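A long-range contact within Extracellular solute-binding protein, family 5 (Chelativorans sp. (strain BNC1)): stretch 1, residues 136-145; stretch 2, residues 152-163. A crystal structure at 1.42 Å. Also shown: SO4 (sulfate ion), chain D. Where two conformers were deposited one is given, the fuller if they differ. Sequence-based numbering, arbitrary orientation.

Stretch 1 136-145: YFWKTQNRRD
Stretch 2, residues 152-163: NASYGHDFIETL

Where a helix ends, its last carbonyls lose their helical backbone partners, and water or side chains from a neighbouring segment can supply the missing donors. Here helix 136-141 runs at 152° to strand 160-163, nearly antiparallel, with axes 10.0 Å apart at closest approach. Arg143, at positive phi (74/-6), takes the chain out of the helix. The second stretch makes a type I' turn from Ser154 to His157, a 3-10 segment at 157-159, then the strand. In register, CA of Gln141 lies 5.2 Å from CA of Ser154, and CA of Asn142 3.9 Å from CA of Asp158.

The freed carbonyl O of Gln141 accepts from Ser154 OG (chi1 t) at 2.7 Å; the same OG accepts from Asp158 N at 3.0 Å, so one hydroxyl serves both segments. His157 (m) directs ND1 to Ser154 O, 2.8 Å away, while its ring face receives the edge of Phe137 (t), centroids 5.1 Å apart and planes at 86°.

Trp138 (t, chi2 66°) lies along the strand. Its NE1 donates to Ile160 O at 3.0 Å, and Leu163 CB sits over its six-membered ring, 3.9 Å from the centroid. Ile160 O is shared: Arg144 NH2 donates to it at 2.8 Å, while Arg144 NH1 reaches Asp158 O at 2.9 Å, so one guanidinium (m, t, m) joins two carbonyls.

Asn142 (p) holds the loop itself: its OD1 accepts from Arg144 N (2.8 Å) and Asp145 N (3.0 Å), and its ND2 donates to Asp145 OD2 (2.9 Å).

Solvent completes the polar network. Gln141 (m, m) accepts at OE1 from two waters that also contact Ala153. Arg143 (m, m, t) donates from NH2 to sulfate O1 at 2.8 Å, which Ser154 N also reaches at 2.9 Å; another water links Arg143 NE, Asp158 OD2 and the sulfate.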

# COMPACT_ATOMS: atom_id res chain seq x y z
N TYR A 136 -7.42 -14.09 -19.46
CA TYR A 136 -7.62 -14.83 -18.22
C TYR A 136 -7.65 -13.89 -17.02
O TYR A 136 -8.56 -13.96 -16.19
CB TYR A 136 -6.52 -15.90 -18.04
CG TYR A 136 -6.60 -16.63 -16.73
CD1 TYR A 136 -7.40 -17.75 -16.59
CD2 TYR A 136 -5.89 -16.20 -15.62
CE1 TYR A 136 -7.48 -18.43 -15.37
CE2 TYR A 136 -5.96 -16.86 -14.41
CZ TYR A 136 -6.76 -17.97 -14.29
OH TYR A 136 -6.82 -18.61 -13.07
N PHE A 137 -6.67 -13.00 -16.92
CA PHE A 137 -6.64 -12.14 -15.74
C PHE A 137 -7.87 -11.25 -15.67
O PHE A 137 -8.49 -11.11 -14.60
CB PHE A 137 -5.38 -11.29 -15.72
CG PHE A 137 -5.19 -10.53 -14.44
CD1 PHE A 137 -5.12 -11.20 -13.24
CD2 PHE A 137 -5.13 -9.15 -14.43
CE1 PHE A 137 -4.96 -10.54 -12.05
CE2 PHE A 137 -4.96 -8.46 -13.24
CZ PHE A 137 -4.87 -9.15 -12.04
N TRP A 138 -8.23 -10.62 -16.79
CA TRP A 138 -9.45 -9.81 -16.83
C TRP A 138 -10.68 -10.58 -16.39
O TRP A 138 -11.48 -10.08 -15.59
CB TRP A 138 -9.63 -9.28 -18.26
CG TRP A 138 -10.97 -8.65 -18.58
CD1 TRP A 138 -11.48 -7.50 -18.07
CD2 TRP A 138 -11.92 -9.13 -19.53
NE1 TRP A 138 -12.72 -7.25 -18.63
CE2 TRP A 138 -12.99 -8.23 -19.54
CE3 TRP A 138 -11.95 -10.24 -20.39
CZ2 TRP A 138 -14.11 -8.39 -20.36
CZ3 TRP A 138 -13.05 -10.41 -21.20
CH2 TRP A 138 -14.12 -9.49 -21.18
N LYS A 139 -10.82 -11.83 -16.85
CA LYS A 139 -11.98 -12.63 -16.45
C LYS A 139 -11.98 -12.92 -14.96
O LYS A 139 -13.05 -12.95 -14.34
CB LYS A 139 -12.05 -13.93 -17.26
CG LYS A 139 -12.49 -13.70 -18.70
CD LYS A 139 -12.77 -15.00 -19.44
CE LYS A 139 -13.29 -14.68 -20.83
NZ LYS A 139 -13.71 -15.90 -21.59
N THR A 140 -10.81 -13.09 -14.34
CA THR A 140 -10.80 -13.30 -12.89
C THR A 140 -11.14 -12.03 -12.13
O THR A 140 -11.60 -12.10 -10.98
CB THR A 140 -9.45 -13.84 -12.37
OG1 THR A 140 -8.42 -12.84 -12.46
CG2 THR A 140 -9.03 -15.10 -13.10
N GLN A 141 -10.88 -10.85 -12.71
CA GLN A 141 -10.98 -9.59 -11.99
C GLN A 141 -12.23 -8.78 -12.31
O GLN A 141 -12.47 -7.78 -11.63
CB GLN A 141 -9.77 -8.70 -12.30
CG GLN A 141 -8.41 -9.29 -11.96
CD GLN A 141 -8.27 -9.67 -10.50
OE1 GLN A 141 -8.26 -8.80 -9.61
NE2 GLN A 141 -8.17 -10.96 -10.24
N ASN A 142 -13.00 -9.15 -13.32
CA ASN A 142 -14.04 -8.25 -13.84
C ASN A 142 -15.40 -8.40 -13.18
O ASN A 142 -16.34 -7.72 -13.59
CB ASN A 142 -14.16 -8.35 -15.37
CG ASN A 142 -14.76 -9.65 -15.85
OD1 ASN A 142 -15.40 -10.39 -15.10
ND2 ASN A 142 -14.58 -9.93 -17.13
N ARG A 143 -15.53 -9.28 -12.17
CA ARG A 143 -16.74 -9.46 -11.38
C ARG A 143 -17.85 -10.19 -12.12
O ARG A 143 -18.88 -10.51 -11.52
CB ARG A 143 -17.29 -8.10 -10.91
CG ARG A 143 -16.34 -7.27 -10.07
CD ARG A 143 -16.14 -7.87 -8.70
NE ARG A 143 -15.50 -6.96 -7.75
CZ ARG A 143 -15.08 -7.33 -6.55
NH1 ARG A 143 -15.24 -8.59 -6.16
NH2 ARG A 143 -14.51 -6.46 -5.73
N ARG A 144 -17.67 -10.47 -13.41
CA ARG A 144 -18.73 -11.06 -14.22
C ARG A 144 -18.43 -12.48 -14.67
O ARG A 144 -19.25 -13.38 -14.44
CB ARG A 144 -19.00 -10.19 -15.46
CG ARG A 144 -19.52 -8.81 -15.13
CD ARG A 144 -19.85 -8.02 -16.39
NE ARG A 144 -18.69 -7.85 -17.26
CZ ARG A 144 -17.81 -6.84 -17.16
NH1 ARG A 144 -17.95 -5.93 -16.20
NH2 ARG A 144 -16.80 -6.78 -18.00
N ASP A 145 -17.28 -12.72 -15.29
CA ASP A 145 -16.99 -14.03 -15.85
C ASP A 145 -16.59 -15.08 -14.82
O ASP A 145 -16.64 -16.27 -15.13
CB ASP A 145 -15.89 -13.89 -16.92
CG ASP A 145 -16.40 -13.22 -18.19
OD1 ASP A 145 -17.22 -13.85 -18.91
OD2 ASP A 145 -16.02 -12.07 -18.49
N ASN A 152 -9.07 -9.51 -4.42
CA ASN A 152 -8.96 -8.35 -3.54
C ASN A 152 -9.87 -7.21 -4.00
O ASN A 152 -10.73 -6.74 -3.25
CB ASN A 152 -7.52 -7.87 -3.47
CG ASN A 152 -7.39 -6.66 -2.59
OD1 ASN A 152 -7.83 -6.67 -1.44
ND2 ASN A 152 -6.84 -5.61 -3.12
N ALA A 153 -9.66 -6.72 -5.23
CA ALA A 153 -10.54 -5.68 -5.77
C ALA A 153 -10.37 -5.63 -7.28
O ALA A 153 -9.31 -5.99 -7.80
CB ALA A 153 -10.21 -4.30 -5.18
N SER A 154 -11.39 -5.13 -7.97
CA SER A 154 -11.37 -5.11 -9.43
C SER A 154 -10.46 -4.01 -9.96
O SER A 154 -9.79 -4.19 -10.99
CB SER A 154 -12.78 -4.92 -9.98
OG SER A 154 -12.83 -5.08 -11.39
N TYR A 155 -10.49 -2.85 -9.30
CA TYR A 155 -9.63 -1.71 -9.61
C TYR A 155 -9.75 -1.31 -11.07
O TYR A 155 -8.79 -0.87 -11.71
CB TYR A 155 -8.20 -1.97 -9.19
CG TYR A 155 -8.00 -1.87 -7.69
CD1 TYR A 155 -8.63 -0.89 -6.95
CD2 TYR A 155 -7.17 -2.77 -7.03
CE1 TYR A 155 -8.45 -0.79 -5.60
CE2 TYR A 155 -6.98 -2.67 -5.66
CZ TYR A 155 -7.62 -1.68 -4.96
OH TYR A 155 -7.43 -1.58 -3.61
N GLY A 156 -10.95 -1.45 -11.59
CA GLY A 156 -11.28 -0.99 -12.92
C GLY A 156 -11.32 -2.07 -13.98
O GLY A 156 -11.74 -1.77 -15.09
N HIS A 157 -10.88 -3.30 -13.69
CA HIS A 157 -10.96 -4.34 -14.71
C HIS A 157 -12.40 -4.55 -15.15
O HIS A 157 -12.66 -4.91 -16.30
CB HIS A 157 -10.33 -5.66 -14.23
CG HIS A 157 -8.83 -5.61 -14.14
ND1 HIS A 157 -8.16 -5.36 -12.95
CD2 HIS A 157 -7.86 -5.76 -15.08
CE1 HIS A 157 -6.85 -5.36 -13.17
NE2 HIS A 157 -6.64 -5.61 -14.45
N ASP A 158 -13.36 -4.32 -14.24
CA ASP A 158 -14.77 -4.46 -14.60
C ASP A 158 -15.23 -3.39 -15.60
O ASP A 158 -16.30 -3.57 -16.21
CB ASP A 158 -15.68 -4.50 -13.36
CG ASP A 158 -15.49 -3.35 -12.41
OD1 ASP A 158 -14.55 -2.55 -12.54
OD2 ASP A 158 -16.33 -3.23 -11.48
N PHE A 159 -14.49 -2.30 -15.77
CA PHE A 159 -14.84 -1.28 -16.75
C PHE A 159 -14.47 -1.71 -18.17
O PHE A 159 -14.92 -1.08 -19.13
CB PHE A 159 -14.13 0.04 -16.46
CG PHE A 159 -14.68 0.82 -15.30
CD1 PHE A 159 -14.76 0.26 -14.04
CD2 PHE A 159 -15.08 2.14 -15.47
CE1 PHE A 159 -15.26 1.00 -12.96
CE2 PHE A 159 -15.58 2.87 -14.41
CZ PHE A 159 -15.66 2.30 -13.15
N ILE A 160 -13.64 -2.74 -18.33
CA ILE A 160 -13.37 -3.32 -19.64
C ILE A 160 -14.52 -4.25 -19.99
O ILE A 160 -14.80 -5.22 -19.27
CB ILE A 160 -12.02 -4.05 -19.66
CG1 ILE A 160 -10.86 -3.05 -19.49
CG2 ILE A 160 -11.87 -4.88 -20.95
CD1 ILE A 160 -9.50 -3.71 -19.31
N GLU A 161 -15.21 -3.95 -21.07
CA GLU A 161 -16.37 -4.72 -21.51
C GLU A 161 -16.02 -5.79 -22.54
O GLU A 161 -16.63 -6.88 -22.52
CB GLU A 161 -17.41 -3.77 -22.12
CG GLU A 161 -18.74 -4.41 -22.45
CD GLU A 161 -19.76 -3.38 -22.89
OE1 GLU A 161 -19.39 -2.46 -23.65
OE2 GLU A 161 -20.93 -3.48 -22.46
N THR A 162 -15.06 -5.53 -23.40
CA THR A 162 -14.57 -6.51 -24.37
C THR A 162 -13.05 -6.47 -24.39
O THR A 162 -12.44 -5.40 -24.27
CB THR A 162 -15.10 -6.34 -25.79
OG1 THR A 162 -14.65 -5.11 -26.35
CG2 THR A 162 -16.63 -6.40 -25.80
N LEU A 163 -12.44 -7.63 -24.52
CA LEU A 163 -10.99 -7.77 -24.52
C LEU A 163 -10.66 -8.82 -25.57
O LEU A 163 -10.97 -10.00 -25.38
CB LEU A 163 -10.49 -8.17 -23.14
CG LEU A 163 -8.97 -8.12 -22.93
CD1 LEU A 163 -8.42 -6.75 -23.18
CD2 LEU A 163 -8.67 -8.55 -21.50
S SO4 D . -13.74 -2.54 -6.84
O1 SO4 D . -13.74 -4.00 -6.71
O2 SO4 D . -12.39 -2.07 -7.16
O3 SO4 D . -14.11 -1.91 -5.57
O4 SO4 D . -14.66 -2.14 -7.90
O HOH W 1 -7.61 -6.17 -10.01
O HOH W 2 -7.49 -8.10 -6.98
O HOH W 3 -16.08 -4.13 -8.87
O HOH W 4 -13.28 -5.84 -3.25
O HOH W 5 -17.96 -7.80 -20.39